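Local coordinates for protein 4-alpha-glucanotransferase (Corynebacterium glutamicum, PDB 5B68) that belongs to the amylomaltase family and is built on a TIM-barrel domain, with a beta-sandwich domain toward its N-terminal end, at residues Ile243-Ile248 / Trp358-Cys363; Leu191-Gly196 / Arg249-Pro254; Pro226-Glu231 / Asp288-Lys293; Pro237-Phe242 / Ile325-Trp330. All coordinates share one frame; numbering follows the deposited sequence.

In the fold
The long loop after strand 215-218 contributes one segment to every contact: interactions 1, 3 and 4 press it against helices 349-376, 286-301 and 307-338, while interaction 2 joins it to the loop after strand 177-182. The centre of interaction 1 lies about 12 Å from those of interactions 2 and 4 and about 13 Å from that of interaction 3, and it touches all three. Lys293 NZ of interaction 3 probably bonds to Ile248 O of interaction 1 at 2.7 Å. Interactions 2 and 4 do not touch, their nearest atoms being about 13 Å apart.

Interaction 1: Ile243-Ile248 / Trp358-Cys363; sequences INPIYI and WLQWLC
The carboxamide of Gln360 meets the backbone of Ile243 with both of its polar atoms. NE2 of Gln360 donates to O of Ile243 over 2.8 Å, lying on a lone pair of that carbonyl, while the acceptor stays in the amide plane of Gln360. In return, OE1 of Gln360 accepts from N of Ile243 at 2.9 Å; this bond is almost straight (173°), with N of Ile243 tilted 21° from the plane of the Gln360 carbonyl. CG of Gln360 is anti to the carbonyl carbon (chi1 -64°), and a bend at chi2 brings CD round to the loop. Two bonds to one residue fix the rotation of the amide.

The contact seats the loop following barrel strand 215-218 on helix 349-376. OD1 of Asn244 accepts from N of Ile246 in an Asx turn, and residues 245-247 form a 3-10 segment that brings Pro245 and Ile248 to the helix. Pro245 lays its ring across Leu359 at about a right angle, CB to CD1 4.0 Å. Cys363 fills the middle, its SG 3.8 Å from CA of Pro245 and its CB equally far from CG2 of Ile243. CD1 of Ile248 reaches both CD2 of Leu359 and CB of Leu362, and Phe198 of helix 198-209 covers Ile243, Ile248 and Cys363.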
# COMPACT_ATOMS: atom_id res chain seq x y z
N ILE A 243 -6.20 7.32 -8.79
CA ILE A 243 -6.50 5.97 -9.31
C ILE A 243 -6.15 5.86 -10.79
O ILE A 243 -6.31 6.84 -11.54
CB ILE A 243 -7.99 5.69 -9.17
CG1 ILE A 243 -8.49 5.90 -7.72
CG2 ILE A 243 -8.39 4.32 -9.70
CD1 ILE A 243 -7.84 5.02 -6.70
N ASN A 244 -5.70 4.67 -11.21
CA ASN A 244 -5.23 4.47 -12.60
C ASN A 244 -6.47 4.43 -13.53
O ASN A 244 -7.28 3.55 -13.45
CB ASN A 244 -4.45 3.16 -12.70
CG ASN A 244 -3.67 3.05 -13.97
OD1 ASN A 244 -4.04 3.67 -14.96
ND2 ASN A 244 -2.59 2.29 -13.97
N PRO A 245 -6.63 5.44 -14.41
CA PRO A 245 -7.72 5.41 -15.36
C PRO A 245 -7.70 4.29 -16.40
O PRO A 245 -8.72 4.12 -17.04
CB PRO A 245 -7.66 6.83 -16.03
CG PRO A 245 -6.73 7.62 -15.15
CD PRO A 245 -5.74 6.60 -14.65
N ILE A 246 -6.64 3.50 -16.48
CA ILE A 246 -6.62 2.32 -17.36
C ILE A 246 -7.72 1.32 -17.09
O ILE A 246 -8.09 0.54 -18.00
CB ILE A 246 -5.30 1.64 -17.34
CG1 ILE A 246 -5.06 0.91 -18.69
CG2 ILE A 246 -5.06 0.73 -16.13
CD1 ILE A 246 -3.70 0.27 -18.72
N TYR A 247 -8.25 1.38 -15.88
CA TYR A 247 -9.29 0.49 -15.42
C TYR A 247 -10.73 0.93 -15.74
O TYR A 247 -11.64 0.19 -15.52
CB TYR A 247 -9.16 0.25 -13.92
CG TYR A 247 -7.92 -0.49 -13.48
CD1 TYR A 247 -7.72 -1.82 -13.80
CD2 TYR A 247 -6.96 0.14 -12.71
CE1 TYR A 247 -6.60 -2.49 -13.40
CE2 TYR A 247 -5.84 -0.53 -12.31
CZ TYR A 247 -5.66 -1.84 -12.65
OH TYR A 247 -4.55 -2.48 -12.23
N ILE A 248 -10.91 2.14 -16.26
CA ILE A 248 -12.20 2.58 -16.63
C ILE A 248 -12.77 1.69 -17.75
O ILE A 248 -12.05 1.39 -18.74
CB ILE A 248 -12.15 4.01 -17.15
CG1 ILE A 248 -11.77 5.00 -16.00
CG2 ILE A 248 -13.48 4.40 -17.73
CD1 ILE A 248 -11.48 6.40 -16.53
N TRP A 358 -11.61 14.84 -14.42
CA TRP A 358 -12.79 14.12 -14.78
C TRP A 358 -12.51 12.62 -14.79
O TRP A 358 -13.37 11.86 -14.32
CB TRP A 358 -13.27 14.65 -16.15
CG TRP A 358 -14.41 13.96 -16.79
CD1 TRP A 358 -15.68 14.08 -16.48
CD2 TRP A 358 -14.33 13.07 -17.91
NE1 TRP A 358 -16.46 13.32 -17.35
CE2 TRP A 358 -15.62 12.70 -18.24
CE3 TRP A 358 -13.27 12.59 -18.68
CZ2 TRP A 358 -15.92 11.81 -19.30
CZ3 TRP A 358 -13.56 11.72 -19.77
CH2 TRP A 358 -14.89 11.34 -20.04
N LEU A 359 -11.34 12.21 -15.31
CA LEU A 359 -10.96 10.76 -15.22
C LEU A 359 -10.98 10.24 -13.78
O LEU A 359 -11.44 9.14 -13.55
CB LEU A 359 -9.56 10.52 -15.74
CG LEU A 359 -9.40 10.76 -17.25
CD1 LEU A 359 -8.01 10.40 -17.74
CD2 LEU A 359 -10.47 10.02 -18.03
N GLN A 360 -10.50 11.04 -12.81
CA GLN A 360 -10.62 10.62 -11.40
C GLN A 360 -12.03 10.49 -10.94
O GLN A 360 -12.32 9.59 -10.14
CB GLN A 360 -9.77 11.55 -10.50
CG GLN A 360 -8.31 11.47 -10.80
CD GLN A 360 -7.81 10.08 -10.59
OE1 GLN A 360 -8.01 9.49 -9.50
NE2 GLN A 360 -7.14 9.54 -11.58
N TRP A 361 -12.94 11.36 -11.38
CA TRP A 361 -14.35 11.29 -11.00
C TRP A 361 -14.97 9.96 -11.55
O TRP A 361 -15.71 9.24 -10.82
CB TRP A 361 -15.14 12.54 -11.53
CG TRP A 361 -16.57 12.47 -11.34
CD1 TRP A 361 -17.28 12.36 -10.16
CD2 TRP A 361 -17.56 12.53 -12.37
NE1 TRP A 361 -18.61 12.34 -10.39
CE2 TRP A 361 -18.82 12.50 -11.74
CE3 TRP A 361 -17.49 12.64 -13.77
CZ2 TRP A 361 -20.02 12.51 -12.47
CZ3 TRP A 361 -18.68 12.73 -14.47
CH2 TRP A 361 -19.91 12.61 -13.83
N LEU A 362 -14.58 9.59 -12.77
CA LEU A 362 -15.06 8.37 -13.38
C LEU A 362 -14.52 7.17 -12.58
O LEU A 362 -15.29 6.19 -12.36
CB LEU A 362 -14.56 8.23 -14.82
CG LEU A 362 -15.14 9.34 -15.77
CD1 LEU A 362 -14.50 9.06 -17.10
CD2 LEU A 362 -16.64 9.40 -15.92
N CYS A 363 -13.24 7.23 -12.23
CA CYS A 363 -12.64 6.12 -11.44
C CYS A 363 -13.41 6.02 -10.11
O CYS A 363 -13.76 4.91 -9.64
CB CYS A 363 -11.18 6.36 -11.16
SG CYS A 363 -10.08 6.18 -12.54

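Interaction 2: Leu191-Gly196 / Arg249-Pro254; sequences LSWGMG and RVEDIP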
# COMPACT_ATOMS: atom_id res chain seq x y z
N LEU A 191 -16.32 -9.01 -22.23
CA LEU A 191 -16.26 -7.61 -22.63
C LEU A 191 -15.00 -6.78 -22.26
O LEU A 191 -14.85 -5.71 -22.77
CB LEU A 191 -17.53 -6.89 -22.19
CG LEU A 191 -18.85 -7.53 -22.63
CD1 LEU A 191 -20.03 -6.89 -21.93
CD2 LEU A 191 -19.02 -7.48 -24.13
N SER A 192 -14.13 -7.27 -21.40
CA SER A 192 -12.92 -6.53 -21.05
C SER A 192 -12.13 -6.14 -22.32
O SER A 192 -12.04 -6.93 -23.28
CB SER A 192 -11.99 -7.34 -20.17
OG SER A 192 -12.70 -7.92 -19.07
N TRP A 193 -11.46 -4.99 -22.27
CA TRP A 193 -10.48 -4.64 -23.32
C TRP A 193 -9.14 -5.26 -23.11
O TRP A 193 -8.13 -4.58 -22.84
CB TRP A 193 -10.38 -3.11 -23.47
CG TRP A 193 -11.58 -2.45 -24.04
CD1 TRP A 193 -12.90 -2.87 -23.99
CD2 TRP A 193 -11.59 -1.21 -24.77
NE1 TRP A 193 -13.69 -1.96 -24.61
CE2 TRP A 193 -12.92 -0.94 -25.10
CE3 TRP A 193 -10.61 -0.29 -25.12
CZ2 TRP A 193 -13.31 0.21 -25.79
CZ3 TRP A 193 -11.01 0.87 -25.83
CH2 TRP A 193 -12.34 1.09 -26.13
N GLY A 194 -9.09 -6.60 -23.13
CA GLY A 194 -7.80 -7.23 -22.99
C GLY A 194 -7.30 -7.35 -21.57
O GLY A 194 -6.34 -8.03 -21.31
N MET A 195 -7.87 -6.59 -20.66
CA MET A 195 -7.39 -6.60 -19.30
C MET A 195 -8.54 -6.23 -18.39
O MET A 195 -9.46 -5.57 -18.80
CB MET A 195 -6.19 -5.66 -19.15
CG MET A 195 -6.51 -4.25 -18.71
SD MET A 195 -5.12 -3.11 -18.56
CE MET A 195 -4.83 -3.02 -16.80
N GLY A 196 -8.49 -6.66 -17.14
CA GLY A 196 -9.66 -6.42 -16.26
C GLY A 196 -9.82 -4.94 -15.94
O GLY A 196 -8.80 -4.19 -15.89
N ARG A 249 -14.02 1.27 -17.60
CA ARG A 249 -14.72 0.64 -18.71
C ARG A 249 -15.51 1.73 -19.37
O ARG A 249 -16.47 2.23 -18.84
CB ARG A 249 -15.70 -0.43 -18.28
CG ARG A 249 -16.49 -0.95 -19.47
CD ARG A 249 -17.17 -2.27 -19.25
NE ARG A 249 -16.25 -3.38 -19.04
CZ ARG A 249 -16.65 -4.63 -18.95
NH1 ARG A 249 -17.94 -4.89 -19.07
NH2 ARG A 249 -15.80 -5.60 -18.73
N VAL A 250 -15.09 2.08 -20.57
CA VAL A 250 -15.62 3.30 -21.17
C VAL A 250 -17.06 3.21 -21.51
O VAL A 250 -17.83 4.19 -21.44
CB VAL A 250 -14.74 3.77 -22.38
CG1 VAL A 250 -13.28 3.95 -21.99
CG2 VAL A 250 -14.89 2.82 -23.58
N GLU A 251 -17.48 2.00 -21.92
CA GLU A 251 -18.89 1.73 -22.24
C GLU A 251 -19.85 1.90 -21.06
O GLU A 251 -21.04 2.12 -21.28
CB GLU A 251 -19.09 0.35 -22.91
CG GLU A 251 -18.29 0.12 -24.20
CD GLU A 251 -16.94 -0.52 -23.99
OE1 GLU A 251 -16.37 -0.50 -22.83
OE2 GLU A 251 -16.43 -1.05 -25.00
N ASP A 252 -19.35 1.84 -19.82
CA ASP A 252 -20.22 2.09 -18.65
C ASP A 252 -20.39 3.56 -18.28
O ASP A 252 -21.22 3.90 -17.40
CB ASP A 252 -19.61 1.36 -17.41
CG ASP A 252 -19.70 -0.14 -17.48
OD1 ASP A 252 -20.36 -0.68 -18.40
OD2 ASP A 252 -19.08 -0.81 -16.64
N ILE A 253 -19.69 4.46 -18.96
CA ILE A 253 -19.84 5.87 -18.62
C ILE A 253 -21.23 6.34 -19.16
O ILE A 253 -21.49 6.16 -20.34
CB ILE A 253 -18.70 6.72 -19.21
CG1 ILE A 253 -17.28 6.26 -18.82
CG2 ILE A 253 -18.93 8.19 -18.82
CD1 ILE A 253 -16.16 6.76 -19.73
N PRO A 254 -22.08 6.94 -18.33
CA PRO A 254 -23.40 7.31 -18.87
C PRO A 254 -23.33 8.17 -20.16
O PRO A 254 -24.13 7.95 -21.06
CB PRO A 254 -24.04 8.11 -17.74
CG PRO A 254 -23.50 7.43 -16.51
CD PRO A 254 -22.06 7.12 -16.86
O HOH W 1 -16.39 -3.31 -22.56
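Ser192 and Arg249 mark the nearest backbone approach, CA to CA 7.8 Å, between a loop that makes an inverse gamma turn centred on Trp193 and one that winds into a 3-10 segment at 250-252. NE1 of Trp193 donates to OE2 of Glu251 at 2.9 Å, a somewhat bent bond (147°). The oxygen sits in the indole plane and receives the N-H on its syn lone pair, the carboxylate standing 80° to the ring. The same OE2 forms a salt bridge with Arg275 of helix 261-277. A water donates to O of Leu191 and, weakly, to OE1 of Glu251.

These are the loops that follow two neighbouring strands of the TIM barrel, 177-182 and 215-218. CG of Arg249 is anti to the backbone N (chi1 175°), and the chain bends at chi3. CB of Leu191 lies over one face of the Arg249 guanidinium, 3.7 Å from NH1, the side chains crossing at about a right angle. Asp197 and Asp200 pair with NE and NH2 of Arg249 respectively, and Asp200 also bonds to OG of Ser192. CG2 of Val250 touches the benzene part of the Trp193 indole, 3.8 Å from CZ2.

Interaction 3: Pro226-Glu231 / Asp288-Lys293; sequences PLPPTE and DVYAAK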
# COMPACT_ATOMS: atom_id res chain seq x y z
N PRO A 226 0.08 9.10 -16.99
CA PRO A 226 -1.19 9.48 -17.52
C PRO A 226 -1.40 9.15 -18.99
O PRO A 226 -2.53 9.31 -19.47
CB PRO A 226 -1.21 11.01 -17.34
CG PRO A 226 0.22 11.41 -17.39
CD PRO A 226 1.04 10.22 -16.92
N LEU A 227 -0.37 8.71 -19.69
CA LEU A 227 -0.51 8.16 -21.04
C LEU A 227 0.61 7.16 -21.25
O LEU A 227 1.59 7.22 -20.56
CB LEU A 227 -0.52 9.25 -22.11
CG LEU A 227 0.73 10.09 -22.30
CD1 LEU A 227 0.53 11.06 -23.45
CD2 LEU A 227 1.08 10.83 -21.03
N PRO A 228 0.48 6.24 -22.20
CA PRO A 228 1.53 5.24 -22.39
C PRO A 228 2.82 5.87 -22.90
O PRO A 228 2.70 6.90 -23.51
CB PRO A 228 0.96 4.32 -23.47
CG PRO A 228 -0.33 4.89 -23.88
CD PRO A 228 -0.55 6.20 -23.24
N PRO A 229 4.08 5.28 -22.66
CA PRO A 229 4.06 3.99 -21.95
C PRO A 229 3.87 4.09 -20.45
O PRO A 229 4.28 5.06 -19.86
CB PRO A 229 5.42 3.39 -22.25
CG PRO A 229 6.31 4.54 -22.18
CD PRO A 229 5.57 5.58 -22.96
N THR A 230 3.28 3.06 -19.86
CA THR A 230 2.89 3.08 -18.45
C THR A 230 3.53 1.88 -17.71
O THR A 230 3.85 0.86 -18.33
CB THR A 230 1.35 3.22 -18.31
OG1 THR A 230 1.04 3.59 -16.96
CG2 THR A 230 0.62 1.95 -18.70
N GLU A 231 3.78 2.06 -16.42
CA GLU A 231 4.40 1.07 -15.53
C GLU A 231 3.49 -0.15 -15.38
O GLU A 231 2.33 -0.01 -15.03
CB GLU A 231 4.61 1.73 -14.14
CG GLU A 231 5.19 0.90 -13.03
CD GLU A 231 6.49 0.22 -13.42
OE1 GLU A 231 7.42 0.94 -13.89
OE2 GLU A 231 6.58 -1.02 -13.30
N ASP A 288 -1.13 -0.31 -25.55
CA ASP A 288 -2.14 -0.03 -26.63
C ASP A 288 -3.57 0.03 -26.13
O ASP A 288 -4.37 0.82 -26.59
CB ASP A 288 -1.98 -0.92 -27.88
CG ASP A 288 -1.97 -2.40 -27.57
OD1 ASP A 288 -2.15 -2.82 -26.42
OD2 ASP A 288 -1.74 -3.16 -28.52
N VAL A 289 -3.87 -0.78 -25.12
CA VAL A 289 -5.20 -0.67 -24.45
C VAL A 289 -5.40 0.74 -23.84
O VAL A 289 -6.45 1.37 -24.03
CB VAL A 289 -5.40 -1.74 -23.33
CG1 VAL A 289 -6.77 -1.54 -22.66
CG2 VAL A 289 -5.34 -3.16 -23.93
N TYR A 290 -4.36 1.24 -23.21
CA TYR A 290 -4.49 2.54 -22.49
C TYR A 290 -4.67 3.68 -23.50
O TYR A 290 -5.58 4.51 -23.39
CB TYR A 290 -3.25 2.77 -21.63
CG TYR A 290 -3.36 3.84 -20.56
CD1 TYR A 290 -4.58 4.32 -20.12
CD2 TYR A 290 -2.19 4.38 -20.03
CE1 TYR A 290 -4.63 5.31 -19.10
CE2 TYR A 290 -2.24 5.32 -18.99
CZ TYR A 290 -3.46 5.79 -18.56
OH TYR A 290 -3.45 6.74 -17.53
N ALA A 291 -3.80 3.65 -24.50
CA ALA A 291 -3.87 4.65 -25.57
C ALA A 291 -5.23 4.66 -26.22
O ALA A 291 -5.80 5.71 -26.45
CB ALA A 291 -2.76 4.42 -26.61
N ALA A 292 -5.80 3.49 -26.47
CA ALA A 292 -7.13 3.42 -27.06
C ALA A 292 -8.26 3.91 -26.15
O ALA A 292 -9.16 4.66 -26.55
CB ALA A 292 -7.38 1.99 -27.54
N LYS A 293 -8.22 3.51 -24.86
CA LYS A 293 -9.18 4.07 -23.93
C LYS A 293 -9.09 5.61 -23.84
O LYS A 293 -10.09 6.28 -23.78
CB LYS A 293 -9.01 3.44 -22.54
CG LYS A 293 -9.50 1.97 -22.49
CD LYS A 293 -9.57 1.43 -21.07
CE LYS A 293 -10.00 -0.07 -21.04
NZ LYS A 293 -10.34 -0.49 -19.66
O HOH W 2 -4.62 9.02 -17.69
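Pro228 and Tyr290 bring together two parts of the barrel domain, the proline-rich loop after strand 215-218 and helix 286-301. At closest backbone approach CA of Pro228 stands 6.3 Å from CA of Ala291, near enough for the proline ring to rest on the helix surface. Its CG meets CB of Ala291 at 3.7 Å, while its CD lies beside CD2 of Tyr290.

Tyr290 supplies most of the helix side of the contact. Its CG is anti to the backbone N (chi1 -165°), which starts the side chain toward the loop, and the phenol then runs past Thr230, Pro228, Leu227 and Pro226. CG2 of Thr230 packs 3.9 Å from CD2 of Tyr290, the two side chains crossing at about a right angle; N of Pro228 lies near the same ring carbon, CA of Leu227 near CE2, and the carbonyl of Pro226 near the hydroxyl.

The segment has a cis peptide between Pro228 and Pro229, and beyond it Thr230 again faces Tyr290. OG1 of Thr230 is bonded to Glu225 OE1, and N of Thr230 to OD1 of Asn287 on the helix.

The phenol end is polar. A water donates to O of Pro226 at 2.8 Å and forms a 2.6 Å hydrogen bond with OH of Tyr290. That hydroxyl is also hydrogen-bonded to O of Glu225, which ties the ring tip to the loop just ahead of Pro226. Trp330, Cys331 and Arg334 of helix 307-338 also touch the Pro226 ring.

Interaction 4: Pro237-Phe242 / Ile325-Trp330; sequences PTTRRF and IDFATW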
# COMPACT_ATOMS: atom_id res chain seq x y z
N PRO A 237 3.71 3.13 -8.55
CA PRO A 237 2.76 4.07 -9.17
C PRO A 237 3.32 5.48 -9.09
O PRO A 237 4.38 5.69 -8.49
CB PRO A 237 1.55 3.95 -8.26
CG PRO A 237 2.18 3.74 -6.90
CD PRO A 237 3.28 2.76 -7.18
N THR A 238 2.62 6.40 -9.70
CA THR A 238 3.04 7.84 -9.73
C THR A 238 2.49 8.60 -8.53
O THR A 238 3.03 9.65 -8.14
CB THR A 238 2.64 8.51 -11.09
OG1 THR A 238 3.58 9.57 -11.43
CG2 THR A 238 1.27 9.03 -11.08
N THR A 239 1.50 8.03 -7.87
CA THR A 239 0.86 8.65 -6.70
C THR A 239 0.34 7.44 -5.92
O THR A 239 0.14 6.36 -6.53
CB THR A 239 -0.29 9.60 -7.11
OG1 THR A 239 -0.99 10.14 -5.97
CG2 THR A 239 -1.36 8.94 -8.09
N ARG A 240 0.10 7.59 -4.63
CA ARG A 240 -0.65 6.61 -3.88
C ARG A 240 -2.08 7.09 -3.55
O ARG A 240 -2.86 6.42 -2.84
CB ARG A 240 0.10 6.22 -2.61
CG ARG A 240 1.37 5.49 -2.97
CD ARG A 240 2.00 4.86 -1.79
NE ARG A 240 2.39 5.82 -0.75
CZ ARG A 240 2.51 5.50 0.54
NH1 ARG A 240 2.93 6.43 1.42
NH2 ARG A 240 2.22 4.24 0.96
N ARG A 241 -2.46 8.24 -4.05
CA ARG A 241 -3.77 8.76 -3.76
C ARG A 241 -4.75 8.50 -4.91
O ARG A 241 -5.78 7.94 -4.71
CB ARG A 241 -3.69 10.25 -3.54
CG ARG A 241 -5.01 10.89 -3.19
CD ARG A 241 -4.96 12.33 -2.74
NE ARG A 241 -6.27 12.89 -2.73
CZ ARG A 241 -6.55 14.17 -2.49
NH1 ARG A 241 -7.79 14.58 -2.66
NH2 ARG A 241 -5.58 15.06 -2.13
N PHE A 242 -4.39 8.98 -6.08
CA PHE A 242 -5.27 8.88 -7.22
C PHE A 242 -5.22 7.55 -7.93
O PHE A 242 -4.34 6.77 -7.70
CB PHE A 242 -5.06 10.08 -8.13
CG PHE A 242 -5.28 11.36 -7.42
CD1 PHE A 242 -6.54 11.79 -7.16
CD2 PHE A 242 -4.22 12.06 -6.92
CE1 PHE A 242 -6.75 12.95 -6.47
CE2 PHE A 242 -4.42 13.22 -6.22
CZ PHE A 242 -5.69 13.66 -6.01
N ILE A 325 -6.43 18.95 -8.18
CA ILE A 325 -5.99 19.91 -9.21
C ILE A 325 -4.52 19.78 -9.47
O ILE A 325 -4.12 19.80 -10.62
CB ILE A 325 -6.29 21.34 -8.73
CG1 ILE A 325 -7.77 21.53 -8.62
CG2 ILE A 325 -5.65 22.36 -9.70
CD1 ILE A 325 -8.21 22.76 -7.85
N ASP A 326 -3.68 19.60 -8.40
CA ASP A 326 -2.25 19.41 -8.56
C ASP A 326 -1.87 18.16 -9.37
O ASP A 326 -0.99 18.19 -10.25
CB ASP A 326 -1.50 19.35 -7.21
CG ASP A 326 -1.58 20.67 -6.40
OD1 ASP A 326 -1.91 21.73 -6.96
OD2 ASP A 326 -1.34 20.58 -5.18
N PHE A 327 -2.51 17.03 -9.03
CA PHE A 327 -2.26 15.78 -9.73
C PHE A 327 -2.63 15.97 -11.26
O PHE A 327 -1.87 15.59 -12.14
CB PHE A 327 -3.15 14.68 -9.16
CG PHE A 327 -3.13 13.43 -10.01
CD1 PHE A 327 -2.02 12.67 -10.03
CD2 PHE A 327 -4.24 13.04 -10.75
CE1 PHE A 327 -1.97 11.51 -10.78
CE2 PHE A 327 -4.20 11.90 -11.50
CZ PHE A 327 -3.06 11.16 -11.53
N ALA A 328 -3.79 16.51 -11.49
CA ALA A 328 -4.36 16.66 -12.84
C ALA A 328 -3.51 17.65 -13.67
O ALA A 328 -3.31 17.46 -14.85
CB ALA A 328 -5.77 17.13 -12.77
N THR A 329 -2.99 18.68 -13.01
CA THR A 329 -2.13 19.66 -13.69
C THR A 329 -0.81 19.02 -14.07
O THR A 329 -0.32 19.22 -15.16
CB THR A 329 -1.89 20.89 -12.81
OG1 THR A 329 -3.14 21.49 -12.46
CG2 THR A 329 -0.95 21.87 -13.51
N TRP A 330 -0.24 18.21 -13.19
CA TRP A 330 0.93 17.43 -13.47
C TRP A 330 0.67 16.52 -14.68
O TRP A 330 1.54 16.43 -15.56
CB TRP A 330 1.41 16.60 -12.25
CG TRP A 330 2.58 15.73 -12.51
CD1 TRP A 330 3.88 16.01 -12.30
CD2 TRP A 330 2.54 14.38 -13.03
NE1 TRP A 330 4.67 14.95 -12.70
CE2 TRP A 330 3.86 13.94 -13.15
CE3 TRP A 330 1.50 13.52 -13.39
CZ2 TRP A 330 4.19 12.67 -13.65
CZ3 TRP A 330 1.84 12.22 -13.90
CH2 TRP A 330 3.16 11.84 -14.01
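Phe242 and Phe327 lie where an irregular loop and a helix come nearest, their CA atoms 7.9 Å apart. The loop is bent at Thr239, whose OG1 accepts from N of Arg241 in an ST turn; Thr238, Thr239 and Phe242 all direct their CB toward helix 307-338. CG of Phe327 is anti to the backbone N (chi1 170°). The rings of Phe242 and Phe327 form an offset stack, with centroids 4.7 Å apart and ring planes 19° from parallel, and the side chains slide past each other in opposite directions. That antiparallel run puts the CB of each near the ring of the other. CB of Phe242 stands over the centre of the Phe327 face in a CH-pi contact, 4.0 Å from the centroid and 11° off the ring normal, and CE2 of Phe242 approaches CB of Phe327 to 3.5 Å.

This buried contact joins the loop after barrel strand 215-218 to helix 307-338. The far end of Phe327 meets the threonines: CG2 of Thr239 is 3.8 Å from CE1, and CG2 of Thr238 comes to the ring edge, near its plane. Thr238 and Trp330 reach toward each other tip to tip, OG1 to CH2 3.5 Å. Both threonine hydroxyls are held by neighbours at helix 396-400, OG1 of Thr238 by N of Ala396 and OG1 of Thr239 by the carboxylate of Asp397. CG of Arg241 lies over the centre of one face of Phe242.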